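Local coordinates for condensin complex subunit 3 (Schizosaccharomyces pombe, PDB 5OQR), which serves as a regulatory subunit of condensin, the complex required for converting interphase chromatin into condensed, mitotic-like chromosomes, at residues Cys101-Ala105 / Glu140-Ala144; Ile609-Phe613 / Gln678-Trp682. All coordinates share one frame; numbering follows the deposited sequence.

Contact 1 of 2, residues Cys101-Ala105 / Glu140-Ala144; sequences CQIIA and EAVVA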
# COMPACT_ATOMS: atom_id res chain seq x y z
N CYS A 101 -11.18 -3.43 35.20
CA CYS A 101 -10.81 -4.30 34.09
C CYS A 101 -9.33 -4.64 34.15
O CYS A 101 -8.93 -5.78 33.88
CB CYS A 101 -11.15 -3.63 32.76
SG CYS A 101 -12.92 -3.45 32.46
N GLN A 102 -8.49 -3.66 34.49
CA GLN A 102 -7.06 -3.92 34.62
C GLN A 102 -6.79 -5.01 35.64
O GLN A 102 -6.04 -5.96 35.38
CB GLN A 102 -6.33 -2.63 35.00
CG GLN A 102 -4.82 -2.76 35.10
CD GLN A 102 -4.16 -1.49 35.59
OE1 GLN A 102 -4.73 -0.75 36.40
NE2 GLN A 102 -2.95 -1.22 35.11
N ILE A 103 -7.39 -4.89 36.83
CA ILE A 103 -7.15 -5.86 37.89
C ILE A 103 -7.70 -7.22 37.49
O ILE A 103 -6.99 -8.24 37.56
CB ILE A 103 -7.76 -5.37 39.21
CG1 ILE A 103 -7.13 -4.03 39.63
CG2 ILE A 103 -7.54 -6.40 40.31
CD1 ILE A 103 -7.89 -3.32 40.73
N ILE A 104 -8.96 -7.27 37.07
CA ILE A 104 -9.58 -8.55 36.73
C ILE A 104 -8.77 -9.28 35.68
O ILE A 104 -8.56 -10.49 35.76
CB ILE A 104 -11.04 -8.33 36.28
CG1 ILE A 104 -11.89 -7.86 37.47
CG2 ILE A 104 -11.62 -9.62 35.69
CD1 ILE A 104 -13.28 -7.43 37.09
N ALA A 105 -8.29 -8.55 34.67
CA ALA A 105 -7.52 -9.18 33.60
C ALA A 105 -6.31 -9.91 34.15
O ALA A 105 -6.02 -11.05 33.77
CB ALA A 105 -7.09 -8.13 32.57
N GLU A 140 -8.17 -2.76 28.30
CA GLU A 140 -8.06 -3.71 29.40
C GLU A 140 -9.22 -4.70 29.43
O GLU A 140 -9.08 -5.78 30.01
CB GLU A 140 -7.99 -2.96 30.73
CG GLU A 140 -6.81 -2.02 30.84
CD GLU A 140 -5.48 -2.75 30.84
OE1 GLU A 140 -5.48 -3.99 30.98
OE2 GLU A 140 -4.44 -2.08 30.70
N ALA A 141 -10.36 -4.36 28.81
CA ALA A 141 -11.51 -5.25 28.86
C ALA A 141 -11.30 -6.48 27.99
O ALA A 141 -11.60 -7.60 28.41
CB ALA A 141 -12.77 -4.50 28.42
N VAL A 142 -10.78 -6.30 26.78
CA VAL A 142 -10.55 -7.44 25.90
C VAL A 142 -9.51 -8.37 26.51
O VAL A 142 -9.60 -9.60 26.39
CB VAL A 142 -10.14 -6.97 24.49
CG1 VAL A 142 -11.18 -6.01 23.92
CG2 VAL A 142 -8.77 -6.32 24.49
N VAL A 143 -8.50 -7.80 27.17
CA VAL A 143 -7.50 -8.62 27.85
C VAL A 143 -8.17 -9.45 28.93
O VAL A 143 -7.93 -10.66 29.06
CB VAL A 143 -6.38 -7.74 28.43
CG1 VAL A 143 -5.30 -8.60 29.06
CG2 VAL A 143 -5.78 -6.85 27.35
N ALA A 144 -9.03 -8.82 29.73
CA ALA A 144 -9.78 -9.56 30.74
C ALA A 144 -10.70 -10.58 30.10
O ALA A 144 -10.71 -11.76 30.47
CB ALA A 144 -10.59 -8.58 31.61
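A105 and A144 meet methyl to methyl where the second helices of two successive HEAT repeats, HEAT 2 and HEAT 3, lie side by side in the solenoid. The case illustrates how small residues let neighbouring repeats stack: the short axes of 101-105 and 140-144 approach to 8.1 Å and run in nearly the same direction, 23° apart. The alanine pair is the tight end of the contact. A105 CB stands 3.5 Å from A144 N and 3.7 Å from A144 CB, so the methyl rests on the backbone of the facing helix as much as on its side chain. A144 CB in turn fits between A105 and the preceding turn, near the carbonyl oxygen of C101, with CG2 of I104 along its flank. One turn back, C101 continues this buried strip. Its CB packs against E140 CB at 3.8 Å, while SG, anti to the carbonyl carbon (chi1 -68°), comes alongside the methyl of A141.

The other side is looser and partly exposed. V143 offers a single branch: its CG1 reaches A105 CB at 4.0 Å, and the same residue also touches S178 of helix 173-182, the next layer of the stack. E140 covers Q102 mainly with its aliphatic part, its CB lying near Q102 N and its CG near Q102 CB. The amide of Q102 is engaged within its own helix, OE1 being hydrogen-bonded to R99, and the Q102 side chain also touches L58 on helix 52-69. Because the chain of E140 bends at chi2 (-65°), its carboxylate folds back beside the Q102 backbone, bringing E140 OE1 to 4.0 Å from Q102 CA.

Contact 2 of 2, residues Ile609-Phe613 / Gln678-Trp682; sequences IIQYF and QMLDW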
# COMPACT_ATOMS: atom_id res chain seq x y z
N ILE A 609 -10.16 15.40 -10.72
CA ILE A 609 -10.47 15.45 -9.30
C ILE A 609 -11.89 14.96 -9.05
O ILE A 609 -12.15 14.23 -8.08
CB ILE A 609 -10.24 16.87 -8.76
CG1 ILE A 609 -8.75 17.20 -8.80
CG2 ILE A 609 -10.79 17.01 -7.33
CD1 ILE A 609 -8.40 18.61 -8.37
N ILE A 610 -12.83 15.34 -9.91
CA ILE A 610 -14.21 14.92 -9.73
C ILE A 610 -14.32 13.40 -9.80
O ILE A 610 -14.84 12.75 -8.89
CB ILE A 610 -15.13 15.60 -10.76
CG1 ILE A 610 -15.19 17.10 -10.49
CG2 ILE A 610 -16.53 14.99 -10.74
CD1 ILE A 610 -16.04 17.89 -11.46
N GLN A 611 -13.83 12.82 -10.90
CA GLN A 611 -13.89 11.37 -11.06
C GLN A 611 -13.17 10.66 -9.93
O GLN A 611 -13.65 9.65 -9.41
CB GLN A 611 -13.29 10.97 -12.41
CG GLN A 611 -13.81 9.66 -12.95
CD GLN A 611 -15.19 9.78 -13.54
OE1 GLN A 611 -15.45 10.66 -14.37
NE2 GLN A 611 -16.10 8.92 -13.11
N TYR A 612 -12.01 11.17 -9.53
CA TYR A 612 -11.23 10.54 -8.47
C TYR A 612 -12.03 10.42 -7.18
O TYR A 612 -11.91 9.43 -6.46
CB TYR A 612 -9.94 11.33 -8.24
CG TYR A 612 -9.12 10.87 -7.06
CD1 TYR A 612 -8.51 9.62 -7.07
CD2 TYR A 612 -8.96 11.68 -5.95
CE1 TYR A 612 -7.75 9.20 -5.99
CE2 TYR A 612 -8.20 11.26 -4.87
CZ TYR A 612 -7.60 10.02 -4.90
OH TYR A 612 -6.85 9.60 -3.83
N PHE A 613 -12.85 11.42 -6.88
CA PHE A 613 -13.66 11.42 -5.67
C PHE A 613 -15.11 11.01 -5.92
O PHE A 613 -15.89 10.96 -4.97
CB PHE A 613 -13.64 12.80 -5.01
CG PHE A 613 -12.33 13.15 -4.36
CD1 PHE A 613 -11.85 12.42 -3.29
CD2 PHE A 613 -11.58 14.23 -4.81
CE1 PHE A 613 -10.65 12.74 -2.69
CE2 PHE A 613 -10.38 14.56 -4.21
CZ PHE A 613 -9.92 13.81 -3.15
N GLN A 678 -8.30 17.12 1.68
CA GLN A 678 -7.33 16.58 0.73
C GLN A 678 -6.91 17.65 -0.27
O GLN A 678 -5.72 17.92 -0.44
CB GLN A 678 -7.92 15.37 0.01
CG GLN A 678 -7.59 14.04 0.65
CD GLN A 678 -6.27 13.47 0.16
OE1 GLN A 678 -5.21 14.03 0.42
NE2 GLN A 678 -6.34 12.35 -0.55
N MET A 679 -7.89 18.27 -0.94
CA MET A 679 -7.57 19.33 -1.89
C MET A 679 -6.79 20.46 -1.22
O MET A 679 -5.95 21.09 -1.87
CB MET A 679 -8.85 19.88 -2.50
CG MET A 679 -9.76 18.86 -3.16
SD MET A 679 -10.92 19.69 -4.27
CE MET A 679 -12.20 18.47 -4.44
N LEU A 680 -7.07 20.73 0.05
CA LEU A 680 -6.35 21.79 0.75
C LEU A 680 -4.90 21.40 1.00
O LEU A 680 -4.00 22.25 0.91
CB LEU A 680 -7.05 22.13 2.07
CG LEU A 680 -8.31 22.98 1.96
CD1 LEU A 680 -9.03 23.03 3.29
CD2 LEU A 680 -7.98 24.39 1.48
N ASP A 681 -4.65 20.14 1.33
CA ASP A 681 -3.28 19.68 1.50
C ASP A 681 -2.51 19.77 0.19
O ASP A 681 -1.34 20.18 0.17
CB ASP A 681 -3.27 18.25 2.03
CG ASP A 681 -3.87 18.14 3.42
OD1 ASP A 681 -3.66 17.11 4.09
OD2 ASP A 681 -4.56 19.09 3.83
N TRP A 682 -3.15 19.39 -0.92
CA TRP A 682 -2.50 19.48 -2.22
C TRP A 682 -2.06 20.90 -2.54
O TRP A 682 -1.04 21.10 -3.22
CB TRP A 682 -3.44 18.98 -3.31
CG TRP A 682 -3.75 17.52 -3.24
CD1 TRP A 682 -3.05 16.56 -2.58
CD2 TRP A 682 -4.85 16.85 -3.87
NE1 TRP A 682 -3.64 15.34 -2.75
CE2 TRP A 682 -4.75 15.49 -3.53
CE3 TRP A 682 -5.91 17.27 -4.67
CZ2 TRP A 682 -5.67 14.54 -3.98
CZ3 TRP A 682 -6.82 16.33 -5.11
CH2 TRP A 682 -6.70 14.99 -4.76
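F613 slides its ring past the six-membered ring of W682 with little overlap: the planes are 28° apart and the centroids 5.9 Å from each other, too far offset for a full stack. What touches is the outer corner of the indole, W682 CH2, which lies 3.7 Å from F613 CE2 and 3.8 Å from F613 CZ. The two side chains come from opposite directions, and with each CG anti to its own carbonyl carbon they reach toward each other from the two helices. CE2 of Y612 meets the same corner of W682 at 4.0 Å, near the indole plane and so at its edge. Y612 also lays CD2 over the centre of one face of the neighbouring F613 ring; W682 CH2 approaches obliquely from that same side, M679 CE and Q678 CB from the opposite one.

This is packing inside an alpha-solenoid, in the region of the C-terminal condensin family domain. Where the axes of 609-613 and 678-682 stay 13.5 Å apart and run at 136°, long and aromatic residues must do the bridging. M679, extended beyond CG, carries its methyl CE to 3.5 Å from I609 CG2, the branch that also sits in plane at the edge of the F613 ring. CZ of F613 rests near Q678 CB at 4.1 Å. With an alanine in place of F613, W682 CH2, Q678 CB and the M679 methyl would probably lose the ring they share, and Y612 CD2 the face it covers. Helices 621-635 and 639-661 fill in the surroundings: F631 stacks on W682, and F649, L653 and L656 pack round M679. The carbonyl oxygen of Q678 lies above one face of the indole, 3.4 Å from its plane and offset to the rim.

Contact 1 and contact 2 follow one another along the chain, the first closing well before the second opens. Their centres are 43 Å apart and their nearest atoms about 31 Å, so they do not touch. Contact 1 lies about 35 Å from the centre of the chain, in the N-terminal arm, whereas contact 2, in the C-terminal part, is about 19 Å from that centre. Both are buried within a single subunit, and no other chain of the assembly reaches either. Together they show two ways of joining solenoid helices: nearly parallel axes brought close by alanines, and steeply inclined, distant axes spanned by aromatic rings and a methionine.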